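Local coordinates for Sts-2 protein (Mus musculus, PDB 3D4I) that acts as an acid-dependent phosphatase through this 2H-phosphatase (PGM) domain and probably interferes with CBL-mediated down-regulation of activated receptors such as T-cell receptors, at residues Q31-T34 with K39-R42; S50-S55 with K59-D64; C209-P212 with P218-C221; D173-R178 with G222-L227; A91-P96 with L155-A160. All coordinates share one frame; numbering follows the deposited sequence.

Contact 1. Residues Q31-T34 with K39-R42; sequences QQCT and KYYR
A single backbone bridge pairs T34 with Y40 at the surface of the domain, where the chain turns back on itself just after helix 29-32. The bond that makes it runs from Y41 N to C33 O over 3.0 Å, with a nearly straight angle of 164° at the hydrogen. The CA atoms of T34 and Y40 are 5.0 Å apart. Two CA-H...O contacts support the bridge: Y40 CA lies 3.4 Å from C33 O, and T34 CA lies near K39 O. The side chains of C33 and Y40 meet on one side. C33 SG sits at the edge of the Y40 ring, close to its plane and 3.6 Å from Y40 CE1, a sulfur-aromatic contact. The Y41 ring instead lies obliquely along the backbone of Q32 to T34. Its CG is held between the backbone N and the carbonyl carbon (chi1 82°), which brings Y41 CE1 to 3.5 Å from Q32 O. The hydroxyl of Y40 is hydrogen-bonded to P48 O, and T34 OG1 to L30 O in helix 29-32. F47 packs on both C33 and Y40. The bridge thus ties the end of helix 29-32 to the long loop that leads to helix 69-85.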
# COMPACT_ATOMS: atom_id res chain seq x y z
N GLN A 31 -8.63 -13.62 -16.56
CA GLN A 31 -9.87 -13.41 -17.34
C GLN A 31 -10.59 -12.13 -16.93
O GLN A 31 -11.22 -11.51 -17.76
CB GLN A 31 -10.81 -14.62 -17.25
CG GLN A 31 -10.29 -15.89 -17.93
CD GLN A 31 -9.14 -16.51 -17.20
OE1 GLN A 31 -9.20 -16.70 -16.00
NE2 GLN A 31 -8.07 -16.81 -17.92
N GLN A 32 -10.47 -11.73 -15.66
CA GLN A 32 -11.03 -10.45 -15.19
C GLN A 32 -10.44 -9.23 -15.90
O GLN A 32 -11.12 -8.22 -16.09
CB GLN A 32 -10.84 -10.27 -13.67
CG GLN A 32 -11.57 -11.34 -12.85
CD GLN A 32 -11.20 -11.32 -11.38
OE1 GLN A 32 -11.03 -10.26 -10.79
NE2 GLN A 32 -11.10 -12.48 -10.78
N CYS A 33 -9.17 -9.31 -16.26
CA CYS A 33 -8.43 -8.14 -16.75
C CYS A 33 -8.06 -8.23 -18.22
O CYS A 33 -7.19 -7.51 -18.68
CB CYS A 33 -7.18 -7.89 -15.87
SG CYS A 33 -5.85 -9.12 -15.98
N THR A 34 -8.77 -9.11 -18.96
CA THR A 34 -8.58 -9.32 -20.40
C THR A 34 -9.84 -8.86 -21.12
O THR A 34 -10.94 -9.34 -20.82
CB THR A 34 -8.31 -10.84 -20.70
OG1 THR A 34 -7.15 -11.27 -19.99
CG2 THR A 34 -8.08 -11.09 -22.20
N LYS A 39 -6.87 -7.68 -24.82
CA LYS A 39 -5.94 -6.70 -24.30
C LYS A 39 -6.06 -6.58 -22.78
O LYS A 39 -7.13 -6.84 -22.21
CB LYS A 39 -6.20 -5.34 -24.94
CG LYS A 39 -6.00 -5.30 -26.47
CD LYS A 39 -4.52 -5.14 -26.89
CE LYS A 39 -3.95 -3.74 -26.54
NZ LYS A 39 -2.70 -3.40 -27.34
N TYR A 40 -4.97 -6.16 -22.14
CA TYR A 40 -4.98 -5.93 -20.69
C TYR A 40 -5.73 -4.63 -20.33
O TYR A 40 -5.54 -3.61 -20.97
CB TYR A 40 -3.56 -5.88 -20.14
CG TYR A 40 -3.46 -5.57 -18.64
CD1 TYR A 40 -3.75 -6.56 -17.70
CD2 TYR A 40 -3.06 -4.31 -18.18
CE1 TYR A 40 -3.68 -6.30 -16.34
CE2 TYR A 40 -2.99 -4.04 -16.79
CZ TYR A 40 -3.29 -5.04 -15.90
OH TYR A 40 -3.21 -4.82 -14.55
N TYR A 41 -6.56 -4.68 -19.30
CA TYR A 41 -7.10 -3.46 -18.72
C TYR A 41 -7.24 -3.66 -17.21
O TYR A 41 -7.09 -4.79 -16.73
CB TYR A 41 -8.43 -3.09 -19.39
CG TYR A 41 -9.65 -3.81 -18.87
CD1 TYR A 41 -9.88 -5.16 -19.15
CD2 TYR A 41 -10.59 -3.13 -18.09
CE1 TYR A 41 -11.02 -5.81 -18.67
CE2 TYR A 41 -11.72 -3.76 -17.61
CZ TYR A 41 -11.92 -5.09 -17.88
OH TYR A 41 -13.07 -5.66 -17.39
N ARG A 42 -7.50 -2.59 -16.46
CA ARG A 42 -7.60 -2.69 -15.00
C ARG A 42 -9.05 -2.62 -14.57
O ARG A 42 -9.63 -1.54 -14.61
CB ARG A 42 -6.83 -1.57 -14.27
CG ARG A 42 -5.37 -1.40 -14.59
CD ARG A 42 -4.84 -0.02 -14.06
NE ARG A 42 -4.62 0.01 -12.61
CZ ARG A 42 -4.39 1.11 -11.90
NH1 ARG A 42 -4.38 2.31 -12.47
NH2 ARG A 42 -4.20 1.04 -10.60

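Contact 2. Residues S50-S55 with K59-D64; sequences SLPRRS and KDFEND
R54 and F61 meet where an irregular chain, 50-55, passes the end of a 3-10 segment, at 59-61. The two backbones stay apart; the nearest CA atoms, those of S55 and D60, are 7.4 Å from each other. Side chains therefore fill the gap. The F61 ring is sandwiched. L51 CD1 lies over one face, 4.0 Å from the ring centroid, a CH-pi contact. R54 CD lies over the opposite face at 3.5 Å from the centroid, also CH-pi. P52 O comes in at the ring edge, near its plane, 3.3 Å from F61 CZ. The R54 guanidinium adds a cation-pi contact, with R54 CZ 4.4 Å from the ring centroid, although the two planes are turned 69° apart. Both segments belong to the loop between helix 29-32 and helix 69-85 of this histidine phosphatase domain. R54, P52 and F61 also touch L98 at the start of helix 98-111, so the loop is packed down on that helix.

Beyond the ring, R54 reaches D64 in a salt bridge. Its CG is anti to the backbone N (chi1 -164°), and the chain bends at chi2 before it crosses F61. D64 OD2 lies at the guanidinium edge and is approached by both terminal nitrogens. R54 NH2 is 2.8 Å from D64 OD2, though the position of NH2 is less certain. R54 NH1 makes a weak bond to D64 OD2 at 3.0 Å. D60 O lies over one face of the guanidinium. The other oxygen of D64, OD1, accepts a hydrogen bond from L98 N.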
# COMPACT_ATOMS: atom_id res chain seq x y z
N SER A 50 0.19 -1.66 -15.82
CA SER A 50 0.55 -2.40 -17.03
C SER A 50 1.16 -3.75 -16.68
O SER A 50 1.56 -3.98 -15.54
CB SER A 50 1.56 -1.59 -17.87
OG SER A 50 2.82 -1.55 -17.23
N LEU A 51 1.18 -4.62 -17.68
CA LEU A 51 1.95 -5.86 -17.64
C LEU A 51 3.17 -5.74 -18.57
O LEU A 51 3.09 -5.07 -19.62
CB LEU A 51 1.10 -7.05 -18.07
CG LEU A 51 -0.18 -7.35 -17.29
CD1 LEU A 51 -0.92 -8.56 -17.88
CD2 LEU A 51 0.14 -7.57 -15.82
N PRO A 52 4.30 -6.38 -18.19
CA PRO A 52 5.51 -6.43 -19.01
C PRO A 52 5.26 -7.03 -20.38
O PRO A 52 4.46 -7.96 -20.49
CB PRO A 52 6.44 -7.36 -18.23
CG PRO A 52 5.96 -7.36 -16.85
CD PRO A 52 4.49 -7.07 -16.89
N ARG A 53 5.95 -6.52 -21.40
CA ARG A 53 5.95 -7.15 -22.72
C ARG A 53 6.46 -8.58 -22.56
O ARG A 53 7.49 -8.82 -21.93
CB ARG A 53 6.83 -6.38 -23.71
CG ARG A 53 6.09 -5.37 -24.58
CD ARG A 53 5.54 -6.02 -25.86
NE ARG A 53 4.66 -5.12 -26.62
CZ ARG A 53 3.38 -4.89 -26.33
NH1 ARG A 53 2.82 -5.47 -25.27
NH2 ARG A 53 2.67 -4.06 -27.08
N ARG A 54 5.71 -9.52 -23.12
CA ARG A 54 5.94 -10.93 -22.85
C ARG A 54 5.92 -11.74 -24.14
O ARG A 54 5.39 -11.29 -25.17
CB ARG A 54 4.88 -11.45 -21.84
CG ARG A 54 5.22 -12.80 -21.18
CD ARG A 54 4.69 -12.91 -19.73
NE ARG A 54 5.11 -14.15 -19.09
CZ ARG A 54 5.14 -14.39 -17.77
NH1 ARG A 54 4.80 -13.47 -16.88
NH2 ARG A 54 5.55 -15.57 -17.34
N SER A 55 6.54 -12.91 -24.08
CA SER A 55 6.40 -13.90 -25.14
C SER A 55 5.02 -14.53 -25.01
O SER A 55 4.50 -14.68 -23.90
CB SER A 55 7.50 -14.97 -25.06
OG SER A 55 7.86 -15.24 -23.72
N LYS A 59 -1.29 -14.39 -22.22
CA LYS A 59 -1.65 -15.72 -21.70
C LYS A 59 -0.60 -16.39 -20.79
O LYS A 59 -0.95 -17.25 -19.99
CB LYS A 59 -2.05 -16.68 -22.83
CG LYS A 59 -3.55 -16.93 -22.94
CD LYS A 59 -3.85 -18.10 -23.88
CE LYS A 59 -4.98 -19.01 -23.36
NZ LYS A 59 -4.52 -19.88 -22.23
N ASP A 60 0.66 -15.99 -20.91
CA ASP A 60 1.73 -16.59 -20.10
C ASP A 60 1.75 -16.14 -18.63
O ASP A 60 2.39 -16.78 -17.79
CB ASP A 60 3.09 -16.34 -20.75
CG ASP A 60 3.31 -17.17 -22.01
OD1 ASP A 60 2.48 -18.06 -22.32
OD2 ASP A 60 4.32 -16.92 -22.70
N PHE A 61 1.04 -15.06 -18.32
CA PHE A 61 0.90 -14.59 -16.95
C PHE A 61 0.04 -15.51 -16.09
O PHE A 61 0.09 -15.45 -14.86
CB PHE A 61 0.33 -13.18 -16.93
CG PHE A 61 1.27 -12.14 -17.47
CD1 PHE A 61 2.27 -11.58 -16.67
CD2 PHE A 61 1.15 -11.70 -18.79
CE1 PHE A 61 3.13 -10.62 -17.18
CE2 PHE A 61 2.01 -10.72 -19.31
CZ PHE A 61 2.99 -10.18 -18.51
N GLU A 62 -0.73 -16.38 -16.75
CA GLU A 62 -1.57 -17.41 -16.12
C GLU A 62 -0.91 -17.92 -14.82
O GLU A 62 -1.49 -17.80 -13.74
CB GLU A 62 -1.82 -18.56 -17.14
CG GLU A 62 -2.30 -19.89 -16.54
CD GLU A 62 -2.47 -21.00 -17.57
OE1 GLU A 62 -1.66 -21.11 -18.52
OE2 GLU A 62 -3.42 -21.80 -17.41
N ASN A 63 0.31 -18.44 -14.93
CA ASN A 63 1.00 -19.09 -13.81
C ASN A 63 2.13 -18.28 -13.18
O ASN A 63 2.89 -18.80 -12.34
CB ASN A 63 1.58 -20.45 -14.26
CG ASN A 63 0.49 -21.44 -14.62
OD1 ASN A 63 -0.55 -21.54 -13.94
ND2 ASN A 63 0.71 -22.18 -15.70
N ASP A 64 2.23 -17.02 -13.58
CA ASP A 64 3.35 -16.17 -13.20
C ASP A 64 2.81 -14.77 -13.00
O ASP A 64 3.13 -13.86 -13.74
CB ASP A 64 4.44 -16.21 -14.29
CG ASP A 64 5.72 -15.47 -13.89
OD1 ASP A 64 6.09 -15.44 -12.68
OD2 ASP A 64 6.36 -14.91 -14.79

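Contact 3. Residues C209-P212 with P218-C221; sequences CTRP and PREC
R211, in the short, weakly bonded helical segment about 211-214, faces P218 and R219 in the loop before helix 221-229, and the closest CA atoms, those of R211 and P218, are 6.8 Å apart. The contact is made by two arginine side chains that cross at about a right angle. R219 runs extended from CG to NE, while R211 is bent at chi3 (78°). The bend lays the R211 guanidinium against the aliphatic part of R219. R219 CG sits over one face of that guanidinium, 3.6 Å from R211 CZ. In return R211 NH1 lies over one face of the R219 guanidinium, 3.5 Å from R219 NE. The two planes are 54° apart, so the groups are not stacked flat. R211 CD also packs against R219 CG at 3.8 Å. R211 NE lies 4.0 Å from P218 C.

Each arginine has a polar partner close by. R211 NE is hydrogen-bonded to P217 O, and R219 NE forms a salt bridge with D207. R219 also packs on W271 of the second subunit, and P218 packs on V176 of helix 172-187.

R211 NH1 and R219 NE are both donors, so they do not bond to each other. The like charges lie close together, and the D207 carboxylate, bonded to R219 NE, probably balances part of the positive charge.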
# COMPACT_ATOMS: atom_id res chain seq x y z
N CYS A 209 16.30 -21.19 2.83
CA CYS A 209 17.52 -20.46 2.49
C CYS A 209 18.33 -19.99 3.71
O CYS A 209 19.43 -19.43 3.57
CB CYS A 209 17.24 -19.32 1.49
SG CYS A 209 16.66 -19.94 -0.13
N THR A 210 17.79 -20.21 4.91
CA THR A 210 18.46 -19.76 6.13
C THR A 210 18.97 -20.94 6.96
O THR A 210 20.09 -20.88 7.45
CB THR A 210 17.59 -18.82 7.01
OG1 THR A 210 16.40 -19.49 7.43
CG2 THR A 210 17.21 -17.56 6.23
N ARG A 211 18.17 -21.99 7.08
CA ARG A 211 18.59 -23.21 7.81
C ARG A 211 19.99 -23.73 7.40
O ARG A 211 20.80 -24.01 8.28
CB ARG A 211 17.53 -24.30 7.75
CG ARG A 211 16.32 -23.95 8.61
CD ARG A 211 15.34 -25.08 8.71
NE ARG A 211 15.78 -26.11 9.66
CZ ARG A 211 15.59 -26.06 10.98
NH1 ARG A 211 14.99 -25.03 11.56
NH2 ARG A 211 16.01 -27.08 11.72
N PRO A 212 20.27 -23.83 6.07
CA PRO A 212 21.62 -24.26 5.63
C PRO A 212 22.74 -23.34 6.11
O PRO A 212 23.82 -23.83 6.44
CB PRO A 212 21.53 -24.24 4.10
CG PRO A 212 20.09 -24.35 3.79
CD PRO A 212 19.40 -23.59 4.90
N PRO A 218 17.10 -29.79 7.71
CA PRO A 218 15.78 -29.38 7.24
C PRO A 218 14.71 -29.69 8.29
O PRO A 218 14.82 -30.70 8.99
CB PRO A 218 15.59 -30.25 5.99
CG PRO A 218 17.00 -30.45 5.48
CD PRO A 218 17.77 -30.70 6.75
N ARG A 219 13.72 -28.81 8.41
CA ARG A 219 12.55 -29.07 9.24
C ARG A 219 11.80 -30.22 8.59
O ARG A 219 11.88 -30.39 7.38
CB ARG A 219 11.63 -27.86 9.27
CG ARG A 219 12.15 -26.69 10.01
CD ARG A 219 11.11 -25.61 10.11
NE ARG A 219 11.68 -24.40 10.70
CZ ARG A 219 11.65 -24.10 11.99
NH1 ARG A 219 11.09 -24.93 12.86
NH2 ARG A 219 12.19 -22.97 12.41
N GLU A 220 11.06 -30.99 9.39
CA GLU A 220 10.11 -31.96 8.86
C GLU A 220 9.14 -31.21 7.92
O GLU A 220 8.76 -30.08 8.20
CB GLU A 220 9.33 -32.62 10.01
CG GLU A 220 8.60 -33.92 9.64
CD GLU A 220 7.15 -33.70 9.16
OE1 GLU A 220 6.46 -32.80 9.70
OE2 GLU A 220 6.70 -34.43 8.25
N CYS A 221 8.77 -31.86 6.82
CA CYS A 221 7.98 -31.21 5.77
C CYS A 221 6.71 -30.54 6.27
O CYS A 221 6.39 -29.44 5.85
CB CYS A 221 7.64 -32.21 4.67
SG CYS A 221 6.75 -31.46 3.30

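Contact 4. Residues D173-R178 with G222-L227; sequences DQYVER and GDFAQL
The apolar interaction between the segments rests on one pair, Y175 and F224. Y175 CE2 lies 3.6 Å from F224 CZ. F224 CZ is also 4.2 Å from Y175 OH, so the far end of the phenylalanine meets the outer part of the tyrosine. Both side chains have CG anti to the backbone N (chi1 165° for Y175 and 163° for F224). Each ring is thereby carried from its own helix into the space between helix 172-187 and helix 221-229.

As an aromatic pair the two are oblique. The centroids are 5.9 Å apart and the planes are 48° from each other. The side chains cross at about a right angle. Other rings extend the cluster: Y175 stacks with W128, and F224 meets Y172.

Polar interactions run to residues outside the two segments, from the Y175 hydroxyl and from R178, one turn further along helix 172-187. Y175 OH is hydrogen-bonded to S208 OG. The R178 guanidinium sets one face against Y175 CD1, and is itself held by E170 in a salt bridge and by backbone carbonyls of G124, F126 and E127.

Both rings are buried, and between these two segments the close contact is carbon to carbon. The contact is apolar packing, while the bond to S208 satisfies the buried Y175 hydroxyl and probably restricts movement of its ring.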
# COMPACT_ATOMS: atom_id res chain seq x y z
N ASP A 173 12.79 -33.27 0.11
CA ASP A 173 14.24 -33.49 0.30
C ASP A 173 15.10 -32.90 -0.82
O ASP A 173 16.14 -32.28 -0.56
CB ASP A 173 14.57 -34.99 0.50
CG ASP A 173 14.07 -35.53 1.84
OD1 ASP A 173 13.88 -34.76 2.81
OD2 ASP A 173 13.87 -36.76 1.94
N GLN A 174 14.65 -33.08 -2.06
CA GLN A 174 15.35 -32.52 -3.22
C GLN A 174 15.28 -31.01 -3.25
O GLN A 174 16.31 -30.33 -3.54
CB GLN A 174 14.78 -33.10 -4.51
CG GLN A 174 15.27 -34.52 -4.74
CD GLN A 174 14.56 -35.22 -5.87
OE1 GLN A 174 13.42 -34.91 -6.18
NE2 GLN A 174 15.24 -36.19 -6.48
N TYR A 175 14.09 -30.48 -2.94
CA TYR A 175 13.88 -29.02 -2.81
C TYR A 175 14.83 -28.39 -1.78
O TYR A 175 15.53 -27.42 -2.09
CB TYR A 175 12.41 -28.71 -2.44
CG TYR A 175 12.24 -27.28 -1.93
CD1 TYR A 175 12.32 -26.21 -2.80
CD2 TYR A 175 12.03 -27.02 -0.57
CE1 TYR A 175 12.18 -24.91 -2.35
CE2 TYR A 175 11.91 -25.72 -0.10
CZ TYR A 175 11.97 -24.67 -1.00
OH TYR A 175 11.87 -23.37 -0.56
N VAL A 176 14.84 -28.91 -0.55
CA VAL A 176 15.70 -28.33 0.49
C VAL A 176 17.19 -28.43 0.13
O VAL A 176 17.98 -27.52 0.43
CB VAL A 176 15.40 -28.88 1.93
CG1 VAL A 176 13.97 -28.51 2.35
CG2 VAL A 176 15.61 -30.38 2.03
N GLU A 177 17.54 -29.51 -0.55
CA GLU A 177 18.92 -29.72 -1.02
C GLU A 177 19.31 -28.69 -2.06
O GLU A 177 20.36 -28.09 -1.93
CB GLU A 177 19.15 -31.16 -1.52
CG GLU A 177 20.60 -31.44 -1.99
CD GLU A 177 21.67 -31.18 -0.93
OE1 GLU A 177 21.35 -31.00 0.27
OE2 GLU A 177 22.85 -31.16 -1.32
N ARG A 178 18.47 -28.44 -3.07
CA ARG A 178 18.84 -27.41 -4.08
C ARG A 178 18.87 -25.98 -3.54
O ARG A 178 19.61 -25.13 -4.05
CB ARG A 178 18.05 -27.52 -5.39
CG ARG A 178 16.54 -27.42 -5.29
CD ARG A 178 16.03 -25.99 -5.54
NE ARG A 178 14.61 -26.02 -5.92
CZ ARG A 178 13.77 -24.99 -5.84
NH1 ARG A 178 14.18 -23.81 -5.39
NH2 ARG A 178 12.51 -25.17 -6.22
N GLY A 222 5.97 -31.24 7.15
CA GLY A 222 4.70 -30.74 7.70
C GLY A 222 4.88 -29.50 8.55
O GLY A 222 4.11 -28.56 8.48
N ASP A 223 5.94 -29.53 9.35
CA ASP A 223 6.40 -28.42 10.16
C ASP A 223 6.78 -27.22 9.28
O ASP A 223 6.43 -26.08 9.58
CB ASP A 223 7.58 -28.90 11.01
CG ASP A 223 7.14 -29.69 12.22
OD1 ASP A 223 6.05 -29.39 12.77
OD2 ASP A 223 7.89 -30.60 12.64
N PHE A 224 7.51 -27.50 8.20
CA PHE A 224 7.91 -26.46 7.22
C PHE A 224 6.64 -25.82 6.60
O PHE A 224 6.48 -24.61 6.62
CB PHE A 224 8.83 -27.11 6.20
CG PHE A 224 9.04 -26.33 4.91
CD1 PHE A 224 9.95 -25.29 4.85
CD2 PHE A 224 8.38 -26.72 3.74
CE1 PHE A 224 10.16 -24.59 3.64
CE2 PHE A 224 8.59 -26.03 2.53
CZ PHE A 224 9.48 -24.97 2.49
N ALA A 225 5.72 -26.65 6.12
CA ALA A 225 4.51 -26.14 5.45
C ALA A 225 3.65 -25.25 6.37
O ALA A 225 3.14 -24.20 5.95
CB ALA A 225 3.71 -27.32 4.87
N GLN A 226 3.53 -25.66 7.63
CA GLN A 226 2.79 -24.88 8.65
C GLN A 226 3.48 -23.54 8.90
O GLN A 226 2.81 -22.49 8.98
CB GLN A 226 2.64 -25.69 9.95
CG GLN A 226 1.63 -26.83 9.85
CD GLN A 226 1.77 -27.90 10.92
OE1 GLN A 226 1.40 -29.05 10.70
NE2 GLN A 226 2.29 -27.53 12.09
N LEU A 227 4.81 -23.55 8.93
CA LEU A 227 5.62 -22.37 9.22
C LEU A 227 5.51 -21.33 8.12
O LEU A 227 5.37 -20.14 8.39
CB LEU A 227 7.09 -22.78 9.38
CG LEU A 227 8.04 -22.11 10.37
CD1 LEU A 227 8.16 -22.96 11.62
CD2 LEU A 227 9.43 -21.96 9.73

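Contact 5. Residues A91-P96 with L155-A160; sequences AVFASP and LDYRPA
F93 CG lies anti to the carbonyl carbon (chi1 -62°), and Y157 CG lies anti to the backbone N (chi1 -179°). These two torsions bring the rings together across a wide gap, since the nearest CA atoms of the two segments, F93 and P159, are 9.8 Å apart. F93 projects from strand 89-94, and Y157 from the loop between helix 143-148 and helix 172-187.

The rings form an offset edge-to-face pair. The edge of F93 points toward the face of Y157, with centroids 5.6 Å apart and planes at 72°. The touching edge of F93 is CD2 and CE2. F93 CE2 is 3.7 Å from Y157 CZ and 3.5 Å from Y157 OH. F93 CD2 lies 3.7 Å from Y157 OH as well. The contact thus falls at the hydroxyl end of the tyrosine, and the offset follows from this. P159 N, from the same loop, lies over one face of the Y157 ring.

F93 stands on the central sheet of the histidine phosphatase domain. Strand 89-94 runs parallel between strands 119-121 and 196-201, and F93 packs on residues of both. I186 of helix 172-187 also touches F93, while Q185 of that helix touches Y157. The loop is thereby laid against the sheet beside this helix.

Y157 OH is hydrogen-bonded to E122 OE1, which also accepts a hydrogen bond from A160 N. One carboxylate oxygen therefore fixes both the tyrosine tip and the loop backbone. The hydroxyl meets its polar need at E122 while resting against the carbon edge of buried F93.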
# COMPACT_ATOMS: atom_id res chain seq x y z
N ALA A 91 24.34 -6.74 -2.93
CA ALA A 91 23.95 -7.71 -3.94
C ALA A 91 22.49 -8.09 -3.75
O ALA A 91 21.96 -8.00 -2.65
CB ALA A 91 24.84 -8.95 -3.89
N VAL A 92 21.86 -8.48 -4.85
CA VAL A 92 20.50 -8.98 -4.82
C VAL A 92 20.27 -10.11 -5.80
O VAL A 92 20.63 -10.03 -6.99
CB VAL A 92 19.35 -7.89 -4.74
CG1 VAL A 92 19.84 -6.46 -4.62
CG2 VAL A 92 18.23 -8.08 -5.77
N PHE A 93 19.73 -11.17 -5.23
CA PHE A 93 19.34 -12.35 -5.96
C PHE A 93 17.82 -12.42 -5.88
O PHE A 93 17.23 -12.05 -4.85
CB PHE A 93 19.98 -13.58 -5.33
CG PHE A 93 21.48 -13.57 -5.37
CD1 PHE A 93 22.21 -12.83 -4.45
CD2 PHE A 93 22.18 -14.29 -6.35
CE1 PHE A 93 23.62 -12.79 -4.49
CE2 PHE A 93 23.58 -14.28 -6.39
CZ PHE A 93 24.30 -13.52 -5.46
N ALA A 94 17.19 -12.86 -6.96
CA ALA A 94 15.74 -13.04 -6.96
C ALA A 94 15.36 -14.35 -7.62
O ALA A 94 15.99 -14.78 -8.59
CB ALA A 94 15.06 -11.87 -7.72
N SER A 95 14.31 -14.97 -7.11
CA SER A 95 13.59 -16.01 -7.81
C SER A 95 13.12 -15.53 -9.19
O SER A 95 12.75 -14.36 -9.36
CB SER A 95 12.39 -16.43 -6.95
OG SER A 95 11.41 -17.07 -7.74
N PRO A 96 13.15 -16.43 -10.20
CA PRO A 96 12.72 -16.04 -11.56
C PRO A 96 11.21 -15.66 -11.71
O PRO A 96 10.81 -15.10 -12.76
CB PRO A 96 13.06 -17.29 -12.40
CG PRO A 96 12.98 -18.45 -11.41
CD PRO A 96 13.59 -17.83 -10.14
N LEU A 155 22.94 -10.37 -16.94
CA LEU A 155 23.06 -11.28 -18.08
C LEU A 155 24.28 -12.21 -17.98
O LEU A 155 24.33 -13.25 -18.65
CB LEU A 155 23.04 -10.51 -19.41
CG LEU A 155 21.87 -9.55 -19.62
CD1 LEU A 155 22.00 -8.83 -20.95
CD2 LEU A 155 20.51 -10.26 -19.54
N ASP A 156 25.25 -11.82 -17.15
CA ASP A 156 26.46 -12.59 -16.91
C ASP A 156 26.32 -13.62 -15.81
O ASP A 156 27.17 -14.52 -15.68
CB ASP A 156 27.64 -11.68 -16.54
CG ASP A 156 28.00 -10.72 -17.64
OD1 ASP A 156 27.82 -11.07 -18.84
OD2 ASP A 156 28.50 -9.62 -17.30
N TYR A 157 25.27 -13.48 -14.99
CA TYR A 157 25.12 -14.35 -13.83
C TYR A 157 24.91 -15.78 -14.29
O TYR A 157 24.16 -16.03 -15.23
CB TYR A 157 23.98 -13.89 -12.91
CG TYR A 157 23.81 -14.77 -11.69
CD1 TYR A 157 24.85 -14.91 -10.77
CD2 TYR A 157 22.63 -15.46 -11.46
CE1 TYR A 157 24.73 -15.72 -9.67
CE2 TYR A 157 22.48 -16.27 -10.33
CZ TYR A 157 23.55 -16.39 -9.45
OH TYR A 157 23.42 -17.19 -8.34
N ARG A 158 25.60 -16.70 -13.62
CA ARG A 158 25.47 -18.11 -13.92
C ARG A 158 24.83 -18.79 -12.73
O ARG A 158 25.51 -19.06 -11.74
CB ARG A 158 26.84 -18.73 -14.21
CG ARG A 158 27.51 -18.15 -15.43
CD ARG A 158 27.32 -19.05 -16.63
NE ARG A 158 28.63 -19.39 -17.19
CZ ARG A 158 29.39 -20.41 -16.77
NH1 ARG A 158 28.98 -21.20 -15.79
NH2 ARG A 158 30.56 -20.63 -17.34
N PRO A 159 23.51 -19.08 -12.82
CA PRO A 159 22.76 -19.53 -11.66
C PRO A 159 23.26 -20.88 -11.18
O PRO A 159 23.77 -21.67 -12.00
CB PRO A 159 21.31 -19.63 -12.17
CG PRO A 159 21.43 -19.81 -13.65
CD PRO A 159 22.66 -19.02 -14.03
N ALA A 160 23.14 -21.13 -9.88
CA ALA A 160 23.44 -22.43 -9.28
C ALA A 160 22.55 -23.53 -9.84
O ALA A 160 22.99 -24.67 -10.01
CB ALA A 160 23.30 -22.37 -7.77

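How the contacts relate
From the N terminus, contact 1 closes a short loop after helix 29-32. Contact 2 follows in series within the same long loop, and the two touch where Y40 packs on L51. Contact 5 comes next and closes a much longer loop, joining strand 89-94 of the central sheet to the segment 155-160. Contact 4 then spans the chain from helix 172-187 to helix 221-229. Contact 3 is nested inside that loop, and its centre lies about 6 Å from that of contact 4; R219 packs on L227 and P218 on V176. Contacts 1 and 3 lie on opposite sides of the chain's centre. No two contacts cross along the chain.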